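PDB 6A0W: lipase from Rhizopus chinensis, which probably catalyses hydrolysis of triacylglycerol esters as a class 3 lipase, with an N-terminal polypeptide segment that regulates its affinity for substrate. Local coordinates for residues T2-G6 with G7-D11; P205-N209 with N210-Y214; P237-F241 with G242-P246; N273-V276 with P277-I281. One frame throughout, in Å; residues are numbered along the deposited sequence.

Contact 1 of 4, residues T2-G6 with G7-D11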
# COMPACT_ATOMS: atom_id res chain seq x y z
N THR A 2 2.09 27.38 -0.37
CA THR A 2 0.72 27.05 -0.82
C THR A 2 -0.04 26.46 0.39
O THR A 2 0.01 27.00 1.50
CB THR A 2 0.78 26.11 -2.06
OG1 THR A 2 1.88 26.51 -2.90
CG2 THR A 2 -0.53 26.10 -2.89
N GLU A 3 -0.61 25.28 0.19
CA GLU A 3 -1.79 24.82 0.90
C GLU A 3 -1.33 23.74 1.89
O GLU A 3 -0.27 23.14 1.70
CB GLU A 3 -2.72 24.20 -0.14
CG GLU A 3 -4.19 24.53 -0.00
CD GLU A 3 -5.01 23.75 -1.01
OE1 GLU A 3 -6.14 23.36 -0.65
OE2 GLU A 3 -4.48 23.46 -2.11
N THR A 4 -2.17 23.42 2.87
CA THR A 4 -1.91 22.32 3.79
C THR A 4 -3.12 21.43 4.00
O THR A 4 -4.24 21.87 3.84
CB THR A 4 -1.43 22.79 5.19
OG1 THR A 4 -2.54 23.27 5.97
CG2 THR A 4 -0.34 23.85 5.07
N VAL A 5 -2.88 20.18 4.36
CA VAL A 5 -3.91 19.28 4.83
C VAL A 5 -3.51 18.69 6.17
O VAL A 5 -2.50 17.98 6.25
CB VAL A 5 -4.10 18.09 3.86
CG1 VAL A 5 -5.10 17.11 4.44
CG2 VAL A 5 -4.56 18.59 2.51
N GLY A 6 -4.30 18.91 7.20
CA GLY A 6 -3.96 18.36 8.51
C GLY A 6 -2.63 18.92 9.01
O GLY A 6 -1.81 18.18 9.54
N GLY A 7 -2.40 20.20 8.71
CA GLY A 7 -1.21 20.93 9.15
C GLY A 7 0.06 20.65 8.36
O GLY A 7 1.11 21.19 8.67
N MET A 8 -0.04 19.82 7.32
CA MET A 8 1.12 19.37 6.56
C MET A 8 1.12 20.01 5.19
O MET A 8 0.09 20.02 4.49
CB MET A 8 1.06 17.87 6.37
CG MET A 8 0.27 17.12 7.42
SD MET A 8 1.29 15.79 8.03
CE MET A 8 0.90 15.72 9.78
N THR A 9 2.29 20.37 4.70
CA THR A 9 2.39 20.92 3.36
C THR A 9 2.12 19.91 2.24
O THR A 9 2.63 18.79 2.27
CB THR A 9 3.77 21.58 3.16
OG1 THR A 9 4.82 20.66 3.51
CG2 THR A 9 3.85 22.83 4.04
N LEU A 10 1.54 20.41 1.15
CA LEU A 10 1.40 19.68 -0.10
C LEU A 10 2.59 19.94 -1.00
O LEU A 10 2.90 19.14 -1.90
CB LEU A 10 0.14 20.11 -0.85
CG LEU A 10 -1.23 19.69 -0.33
CD1 LEU A 10 -1.40 18.20 -0.54
CD2 LEU A 10 -1.41 20.07 1.13
N ASP A 11 3.07 21.17 -0.95
CA ASP A 11 4.27 21.55 -1.65
C ASP A 11 5.33 21.83 -0.61
O ASP A 11 5.04 22.40 0.44
CB ASP A 11 4.05 22.81 -2.49
CG ASP A 11 2.97 22.63 -3.54
OD1 ASP A 11 3.10 21.71 -4.38
OD2 ASP A 11 1.96 23.37 -3.46
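M8 O takes a hydrogen bond of 3.0 Å from V5 N on the strand facing it, N-H...O angle 153°. T4 CA adds a weaker C-H...O contact of 3.1 Å to the same M8 O. The return bond, M8 N to V5 O, is longer, at 3.3 Å. These two amide bonds make V5 and M8 an antiparallel hydrogen-bonded pair. T4 with T9, whose CA atoms are 4.5 Å apart, is the adjacent non-hydrogen-bonded pair. Further along, L10 N reaches E3 O in a weak bond.

L10 supplies the apolar part. With its CG anti to the carbonyl carbon (chi1 -72°), L10 CD2 is carried over the opposite strand, 3.5 Å from T4 CA. There L10 CD2 packs on V5 CG2 at 3.7 Å. At the open end, T2 OG1 gives D11 OD2 a weak bond of 3.2 Å; the firmer partner of D11 is R114, on helix 113-118, through a salt bridge. T9 OG1 is likewise bound outside the hairpin, to the backbone oxygens of T279 and P277.

G6 and G7, both with positive phi, complete a type I' turn from V5 to M8, the classic tight connection of a two-residue beta hairpin, here at the start of the modelled chain.

Contact 2 of 4, residues P205-N209 with N210-Y214. With SO4 (sulfate ion), chain D.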
# COMPACT_ATOMS: atom_id res chain seq x y z
N PRO A 205 -1.96 5.59 3.03
CA PRO A 205 -2.54 6.40 4.12
C PRO A 205 -2.90 5.56 5.35
O PRO A 205 -2.89 4.32 5.31
CB PRO A 205 -3.84 6.95 3.51
CG PRO A 205 -4.24 5.86 2.56
CD PRO A 205 -2.95 5.37 1.95
N ARG A 206 -3.17 6.24 6.45
CA ARG A 206 -3.79 5.57 7.59
C ARG A 206 -5.17 5.08 7.14
O ARG A 206 -5.83 5.71 6.30
CB ARG A 206 -3.90 6.49 8.81
CG ARG A 206 -2.54 6.87 9.39
CD ARG A 206 -2.64 7.55 10.74
NE ARG A 206 -1.34 7.99 11.20
CZ ARG A 206 -0.79 9.17 10.93
NH1 ARG A 206 -1.44 10.08 10.25
NH2 ARG A 206 0.42 9.47 11.40
N VAL A 207 -5.51 3.88 7.61
CA VAL A 207 -6.69 3.18 7.18
C VAL A 207 -7.79 3.03 8.24
O VAL A 207 -8.98 3.14 7.91
CB VAL A 207 -6.33 1.81 6.64
CG1 VAL A 207 -7.58 1.01 6.33
CG2 VAL A 207 -5.44 1.96 5.41
N GLY A 208 -7.41 2.80 9.50
CA GLY A 208 -8.38 2.64 10.56
C GLY A 208 -7.94 3.19 11.90
O GLY A 208 -6.87 3.75 11.99
N ASN A 209 -8.73 2.92 12.94
CA ASN A 209 -8.45 3.40 14.30
C ASN A 209 -7.50 2.51 15.11
O ASN A 209 -6.99 1.49 14.60
CB ASN A 209 -9.75 3.64 15.10
CG ASN A 209 -10.48 2.36 15.48
OD1 ASN A 209 -10.28 1.28 14.91
ND2 ASN A 209 -11.41 2.50 16.41
N ASN A 210 -7.24 2.90 16.35
CA ASN A 210 -6.32 2.14 17.21
C ASN A 210 -6.65 0.66 17.25
O ASN A 210 -5.82 -0.20 16.91
CB ASN A 210 -6.30 2.68 18.63
CG ASN A 210 -5.65 4.02 18.71
OD1 ASN A 210 -5.66 4.76 17.74
ND2 ASN A 210 -5.01 4.31 19.83
N ALA A 211 -7.92 0.37 17.47
CA ALA A 211 -8.34 -1.03 17.61
C ALA A 211 -8.17 -1.83 16.31
O ALA A 211 -7.87 -3.03 16.33
CB ALA A 211 -9.78 -1.10 18.14
N PHE A 212 -8.38 -1.16 15.18
CA PHE A 212 -8.16 -1.78 13.89
C PHE A 212 -6.67 -2.14 13.73
O PHE A 212 -6.33 -3.24 13.31
CB PHE A 212 -8.64 -0.86 12.74
CG PHE A 212 -8.22 -1.35 11.36
CD1 PHE A 212 -8.90 -2.37 10.74
CD2 PHE A 212 -7.18 -0.73 10.69
CE1 PHE A 212 -8.52 -2.83 9.49
CE2 PHE A 212 -6.78 -1.19 9.45
CZ PHE A 212 -7.48 -2.20 8.83
N ALA A 213 -5.81 -1.21 14.10
CA ALA A 213 -4.36 -1.36 14.02
C ALA A 213 -3.87 -2.49 14.93
O ALA A 213 -3.11 -3.36 14.48
CB ALA A 213 -3.69 -0.04 14.38
N TYR A 214 -4.41 -2.57 16.15
CA TYR A 214 -4.05 -3.68 17.03
C TYR A 214 -4.50 -5.00 16.47
O TYR A 214 -3.78 -6.01 16.55
CB TYR A 214 -4.61 -3.49 18.44
CG TYR A 214 -4.28 -2.15 19.06
CD1 TYR A 214 -3.07 -1.53 18.81
CD2 TYR A 214 -5.15 -1.55 19.95
CE1 TYR A 214 -2.75 -0.30 19.41
CE2 TYR A 214 -4.85 -0.35 20.55
CZ TYR A 214 -3.67 0.29 20.25
OH TYR A 214 -3.39 1.51 20.83
S SO4 D . -5.90 2.18 23.50
O1 SO4 D . -6.41 2.53 22.15
O2 SO4 D . -5.66 3.40 24.32
O3 SO4 D . -6.92 1.34 24.15
O4 SO4 D . -4.64 1.40 23.47
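N209 and F212 set the geometry of an N-cap: N209 is the residue immediately before helix 210-218, and its amide bends back over the first turn. The amide plane and the F212 ring are inclined to each other by 31°. A chi1 of 71° puts CG between the backbone N and the carbonyl carbon, which brings N209 OD1 to 3.1 Å from F212 N; the donor approaches 42° out of the amide carbonyl plane. OD1 also accepts from K134 N, while ND2 gives to G132 O, so both ends of the amide are fixed and its rotation is settled. The first helical backbone bond, A213 N to N209 O, is 3.0 Å.

F212, by contrast, has CG anti to its own N and turns its ring back toward the loop that precedes the helix. There F212 CD2 lies 3.6 Å from G208 CA, and V207 CG1 meets F212 CE2 at 3.9 Å. Helix 173-188 closes in on both side chains through L179, and Y127 meets the F212 ring edge-to-face. On the exposed flank, Y214 OH donates to O4 of a sulfate ion, probably from the crystallisation liquor, at 2.9 Å.

Contact 3 of 4, residues P237-F241 with G242-P246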
# COMPACT_ATOMS: atom_id res chain seq x y z
N PRO A 237 -5.19 10.03 7.04
CA PRO A 237 -5.78 11.05 7.89
C PRO A 237 -5.02 11.22 9.19
O PRO A 237 -4.25 10.35 9.56
CB PRO A 237 -7.16 10.47 8.21
CG PRO A 237 -7.46 9.52 7.13
CD PRO A 237 -6.16 9.02 6.59
N PRO A 238 -5.40 12.21 9.99
CA PRO A 238 -4.57 12.52 11.16
C PRO A 238 -4.75 11.52 12.30
O PRO A 238 -5.85 11.06 12.58
CB PRO A 238 -5.11 13.89 11.59
CG PRO A 238 -5.76 14.44 10.35
CD PRO A 238 -6.41 13.24 9.74
N GLN A 239 -3.66 11.19 12.98
CA GLN A 239 -3.77 10.52 14.27
C GLN A 239 -4.78 11.18 15.23
O GLN A 239 -5.52 10.48 15.91
CB GLN A 239 -2.40 10.49 14.95
CG GLN A 239 -1.78 9.12 15.06
CD GLN A 239 -0.49 9.19 15.84
OE1 GLN A 239 0.45 9.86 15.42
NE2 GLN A 239 -0.49 8.62 17.02
N ALA A 240 -4.80 12.50 15.30
CA ALA A 240 -5.70 13.21 16.23
C ALA A 240 -7.17 12.90 15.99
O ALA A 240 -7.97 12.98 16.90
CB ALA A 240 -5.45 14.71 16.18
N PHE A 241 -7.51 12.39 14.82
CA PHE A 241 -8.87 11.95 14.57
C PHE A 241 -9.12 10.50 15.01
O PHE A 241 -10.25 10.01 14.96
CB PHE A 241 -9.15 12.11 13.09
CG PHE A 241 -10.60 12.23 12.76
CD1 PHE A 241 -11.37 11.08 12.46
CD2 PHE A 241 -11.19 13.49 12.67
CE1 PHE A 241 -12.72 11.18 12.13
CE2 PHE A 241 -12.54 13.59 12.35
CZ PHE A 241 -13.31 12.44 12.09
N GLY A 242 -8.08 9.79 15.46
CA GLY A 242 -8.23 8.40 15.92
C GLY A 242 -7.53 7.32 15.08
O GLY A 242 -7.54 6.14 15.42
N TYR A 243 -6.92 7.73 13.98
CA TYR A 243 -6.31 6.80 13.03
C TYR A 243 -4.95 6.38 13.57
O TYR A 243 -4.27 7.15 14.27
CB TYR A 243 -6.15 7.50 11.67
CG TYR A 243 -7.44 7.58 10.82
CD1 TYR A 243 -8.39 8.59 11.01
CD2 TYR A 243 -7.75 6.59 9.92
CE1 TYR A 243 -9.56 8.63 10.26
CE2 TYR A 243 -8.90 6.64 9.15
CZ TYR A 243 -9.81 7.65 9.33
OH TYR A 243 -10.96 7.60 8.59
N LEU A 244 -4.54 5.16 13.21
CA LEU A 244 -3.23 4.64 13.64
C LEU A 244 -2.72 3.61 12.66
O LEU A 244 -3.49 2.78 12.21
CB LEU A 244 -3.33 4.01 15.02
CG LEU A 244 -2.01 3.63 15.71
CD1 LEU A 244 -1.22 4.88 16.05
CD2 LEU A 244 -2.34 2.83 16.98
N HIS A 245 -1.45 3.74 12.22
CA HIS A 245 -0.82 2.73 11.36
C HIS A 245 -0.35 1.51 12.19
O HIS A 245 0.58 1.61 12.98
CB HIS A 245 0.44 3.28 10.68
CG HIS A 245 0.20 4.23 9.54
ND1 HIS A 245 -0.39 3.83 8.35
CD2 HIS A 245 0.72 5.45 9.31
CE1 HIS A 245 -0.30 4.81 7.48
NE2 HIS A 245 0.38 5.80 8.03
N PRO A 246 -0.79 0.31 11.81
CA PRO A 246 -0.05 -0.89 12.07
C PRO A 246 0.99 -1.14 10.99
O PRO A 246 1.12 -0.36 10.07
CB PRO A 246 -1.14 -1.95 11.99
CG PRO A 246 -2.02 -1.43 10.91
CD PRO A 246 -1.99 0.05 10.99
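The Y243 ring has P237 over one face and F241 at its edge. P237 CG sits almost on the ring normal, 10° off it and 3.7 Å from the centroid of the Y243 ring, a CH-pi contact, while P237 CB leans over Y243 CD1 at 3.6 Å. Near the ring plane, F241 CD1 comes to 3.8 Å from Y243 CE1; the two aromatic side chains run side by side and point the same way. F124 stacks with the tyrosine ring, and the Y243 hydroxyl hydrogen-bonds to F122 O.

The backbone that brings these groups together belongs to the long loop between strands 223-228 and 248-252 of the alpha/beta-hydrolase sheet. It enters P237 through a cis peptide and makes a single 3-10 turn over 239-241. G242 N then closes on Q239 O at 2.7 Å. G242 has a positive phi of 113°, a conformation suited to glycine. Beyond it the Y243 N is buried without a partner in the model, and Y243 O accepts a C-H...O contact from Q239 CA at 3.4 Å.

Contact 4 of 4, residues N273-V276 with P277-I281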
# COMPACT_ATOMS: atom_id res chain seq x y z
N ASN A 273 7.59 9.96 10.32
CA ASN A 273 6.90 10.92 11.17
C ASN A 273 7.86 11.99 11.71
O ASN A 273 7.41 13.05 12.12
CB ASN A 273 6.20 10.25 12.35
CG ASN A 273 5.00 9.45 11.90
OD1 ASN A 273 4.38 9.77 10.89
ND2 ASN A 273 4.65 8.41 12.65
N SER A 274 9.15 11.71 11.63
CA SER A 274 10.20 12.69 12.04
C SER A 274 10.33 13.87 11.09
O SER A 274 10.92 14.84 11.49
CB SER A 274 11.58 12.00 12.19
OG SER A 274 12.15 11.65 10.95
N ILE A 275 9.81 13.82 9.85
CA ILE A 275 9.85 14.98 8.96
C ILE A 275 8.56 15.85 8.92
O ILE A 275 8.52 16.90 8.27
CB ILE A 275 10.34 14.65 7.52
CG1 ILE A 275 9.46 13.59 6.82
CG2 ILE A 275 11.78 14.17 7.55
CD1 ILE A 275 8.14 14.12 6.32
N VAL A 276 7.55 15.47 9.67
CA VAL A 276 6.29 16.19 9.73
C VAL A 276 6.55 17.53 10.41
O VAL A 276 7.27 17.55 11.37
CB VAL A 276 5.29 15.34 10.54
CG1 VAL A 276 4.12 16.14 11.07
CG2 VAL A 276 4.78 14.18 9.69
N PRO A 277 6.08 18.67 9.88
CA PRO A 277 5.00 18.75 8.87
C PRO A 277 5.49 19.18 7.50
O PRO A 277 4.73 19.62 6.63
CB PRO A 277 4.08 19.83 9.46
CG PRO A 277 5.03 20.75 10.19
CD PRO A 277 6.08 19.82 10.80
N PHE A 278 6.77 18.98 7.27
CA PHE A 278 7.38 19.36 6.02
C PHE A 278 7.28 18.19 5.06
O PHE A 278 8.26 17.51 4.77
CB PHE A 278 8.84 19.78 6.25
CG PHE A 278 8.99 20.93 7.22
CD1 PHE A 278 8.67 22.22 6.83
CD2 PHE A 278 9.42 20.71 8.51
CE1 PHE A 278 8.80 23.27 7.70
CE2 PHE A 278 9.52 21.76 9.39
CZ PHE A 278 9.22 23.05 8.99
N THR A 279 6.08 18.03 4.50
CA THR A 279 5.75 16.92 3.61
C THR A 279 5.50 17.42 2.20
O THR A 279 5.61 18.62 1.93
CB THR A 279 4.47 16.23 4.12
OG1 THR A 279 3.48 17.23 4.37
CG2 THR A 279 4.75 15.48 5.42
N SER A 280 5.23 16.51 1.26
CA SER A 280 4.93 16.92 -0.10
C SER A 280 4.12 15.83 -0.81
O SER A 280 4.32 14.65 -0.57
CB SER A 280 6.21 17.18 -0.88
OG SER A 280 6.76 16.02 -1.46
N ILE A 281 3.31 16.24 -1.77
CA ILE A 281 2.62 15.28 -2.64
C ILE A 281 3.60 14.82 -3.69
O ILE A 281 3.54 13.68 -4.16
CB ILE A 281 1.29 15.88 -3.22
CG1 ILE A 281 0.51 14.82 -3.97
CG2 ILE A 281 1.56 17.03 -4.16
CD1 ILE A 281 -0.29 13.99 -2.99
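I275 reaches toward T279 through the end of its side chain. From CB, CG1 takes the position between the backbone N and the carbonyl carbon (chi1 59°), and a second bend at chi2 of 76° aims the terminal methyl at the following residues. CB and both gamma carbons stay clear of them, and CD1 alone makes the contact: it packs on T279 CG2 at 3.8 Å and lies 3.7 Å from F278 O, crossing the threonine at a slant. Outside the pair the isoleucine touches R230 and W251, the latter on strand 248-252.

What brings T279 round to meet it is a cis-proline turn of type VI. The peptide between V276 and P277 is cis, and F278 N closes the turn on I275 O at 2.9 Å, lying in the carbonyl plane and on a lone pair. An inverse gamma turn centred on F278 overlaps its end, its bond from T279 N to P277 O weak at 3.0 Å.

The F278 ring is placed so that I275 O lies near its plane, at the edge, with F278 CD2 3.9 Å from I275 O. Across the cis bond, V276 CG1 is 4.0 Å from P277 CB. The T279 side chain lies near, without touching, a probable Ser-His-Asp triad of S172, H284 and D231.

The chain opens with contact 1, which closes the N-terminal hairpin. Contacts 2, 3 and 4 follow in series: contact 2 caps the start of helix 210-218, and contacts 3 and 4 close short turns, so none nests within or crosses another. In space they mainly pair off. Contact 1 lies against contact 4, centres about 9 Å apart, where L10 O accepts from I281 N at 2.9 Å: the N-terminal segment is thus tied to the loop after strand 258-262. Contacts 2 and 3, centres about 7 Å apart, meet through R206 NH1 to P237 O and G208 O to L244 N, joining the loop before helix 210-218 to the loop before strand 248-252.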